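Local coordinates for SIS domain protein (Listeria monocytogenes str. 4b F2365, PDB 3FXA) that is a putative sugar-phosphate isomerase with a SIS domain, a fold that commonly binds phosphorylated sugars, at the interface of chains A and B. Sequence-based numbering; all coordinates share one arbitrary frame. Chains: chain A/B, SIS domain protein.

The interface of chains A and B. Residues chain A 4, 7, 11; chain B 35, 38, 173, 177.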
loop_
_atom_site.group_PDB
_atom_site.type_symbol
_atom_site.label_atom_id
_atom_site.label_comp_id
_atom_site.label_asym_id
_atom_site.label_seq_id
_atom_site.Cartn_x
_atom_site.Cartn_y
_atom_site.Cartn_z
ATOM N N LYS A 4 -12.868 -7.488 34.514
ATOM C CA LYS A 4 -11.723 -8.281 34.030
ATOM C C LYS A 4 -12.110 -9.662 33.493
ATOM O O LYS A 4 -11.738 -10.021 32.373
ATOM C CB LYS A 4 -10.645 -8.407 35.127
ATOM C CG LYS A 4 -9.377 -9.175 34.707
ATOM C CD LYS A 4 -8.351 -9.281 35.830
ATOM C CE LYS A 4 -7.167 -10.117 35.379
ATOM N NZ LYS A 4 -6.122 -10.229 36.420
ATOM N N ILE A 7 -14.176 -9.641 30.200
ATOM C CA ILE A 7 -13.273 -9.363 29.065
ATOM C C ILE A 7 -12.551 -10.623 28.621
ATOM O O ILE A 7 -12.589 -10.982 27.421
ATOM C CB ILE A 7 -12.253 -8.246 29.400
ATOM C CG1 ILE A 7 -13.001 -6.909 29.487
ATOM C CG2 ILE A 7 -11.108 -8.191 28.339
ATOM C CD1 ILE A 7 -12.174 -5.723 29.903
ATOM N N ILE A 11 -12.822 -12.777 25.073
ATOM C CA ILE A 11 -11.563 -13.055 24.373
ATOM C C ILE A 11 -11.338 -14.554 24.155
ATOM O O ILE A 11 -11.129 -15.001 23.025
ATOM C CB ILE A 11 -10.340 -12.396 25.092
ATOM C CG1 ILE A 11 -10.374 -10.873 24.842
ATOM C CG2 ILE A 11 -8.997 -12.989 24.578
ATOM C CD1 ILE A 11 -9.229 -10.071 25.494
ATOM N N VAL B 35 -6.502 -6.845 29.048
ATOM C CA VAL B 35 -7.485 -5.932 29.631
ATOM C C VAL B 35 -7.078 -4.489 29.402
ATOM O O VAL B 35 -7.910 -3.689 28.976
ATOM C CB VAL B 35 -7.706 -6.193 31.131
ATOM C CG1 VAL B 35 -8.699 -5.166 31.699
ATOM C CG2 VAL B 35 -8.227 -7.571 31.330
ATOM N N VAL B 38 -7.641 -3.380 25.739
ATOM C CA VAL B 38 -9.070 -3.158 25.473
ATOM C C VAL B 38 -9.547 -1.792 26.023
ATOM O O VAL B 38 -10.194 -1.036 25.323
ATOM C CB VAL B 38 -9.956 -4.291 26.078
ATOM C CG1 VAL B 38 -11.447 -3.931 26.047
ATOM C CG2 VAL B 38 -9.706 -5.635 25.355
ATOM N N CYS B 173 -14.048 -8.043 21.423
ATOM C CA CYS B 173 -14.375 -7.683 22.799
ATOM C C CYS B 173 -14.814 -6.227 22.856
ATOM O O CYS B 173 -15.796 -5.891 23.537
ATOM C CB CYS B 173 -13.199 -7.918 23.738
ATOM S SG CYS B 173 -13.712 -7.754 25.422
ATOM N N TYR B 177 -17.935 -4.019 24.502
ATOM C CA TYR B 177 -17.451 -2.963 25.419
ATOM C C TYR B 177 -17.965 -1.569 25.067
ATOM O O TYR B 177 -18.365 -0.801 25.955
ATOM C CB TYR B 177 -15.915 -2.929 25.428
ATOM C CG TYR B 177 -15.279 -2.191 26.587
ATOM C CD1 TYR B 177 -15.147 -0.790 26.593
ATOM C CD2 TYR B 177 -14.743 -2.896 27.674
ATOM C CE1 TYR B 177 -14.535 -0.113 27.671
ATOM C CE2 TYR B 177 -14.123 -2.229 28.766
ATOM C CZ TYR B 177 -14.032 -0.834 28.751
ATOM O OH TYR B 177 -13.435 -0.192 29.803
#
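A:Ile7, in the first turns of helix 4-23, lies across two helices of the partner, 31-43 and 157-177, with its CA 6.8 Å from the CA of B:Val35 and 6.6 Å from the CA of B:Cys173. The protein carries a SIS domain, an alpha/beta fold of sugar-phosphate-binding proteins, and here the N-terminal helix of one subunit packs on the other. The A:Ile7 side chain is the hub: its CG2 branch goes to B:Cys173 and B:Val38, its CD1 branch to B:Tyr177, and both also touch B:Val35. CG1 stands beside the backbone N (chi1 -70°), which turns the CG2 methyl toward helix 157-177, where it meets the sulfur SG of B:Cys173 at 3.9 Å. The same methyl points tip to tip at CG2 of B:Val38, so one methyl touches residues of both partner helices. The longer branch is extended (chi2 176°) and carries CD1 to the CG1 methyl of B:Val35, 4.0 Å away, the two side chains crossing at about a right angle. CD1 also lies 4.2 Å from CE2 of B:Tyr177, the two side chains meeting at a slant. B:Val35 thus uses both methyls: CG1 meets CD1 of A:Ile7, while CG2 packs against the A:Ile7 CG2 methyl and also against the aliphatic part of A:Lys4, coming within 3.9 Å of the lysine CG. The lysine chain, stretched from CG to NZ, crosses the valine nearly perpendicularly and takes its amino group past the methyl, so its contribution to this patch comes from carbon. One turn beyond A:Ile7, A:Ile11 adds a looser touch, with CG1 4.2 Å from CB of B:Cys173. The residues of the two sides together lose 146 Å² of surface here. The interface is two-fold symmetric, so the twin patch has helix 4-23 of chain B on chain A; whether this pairing is the biological one the structure alone does not show.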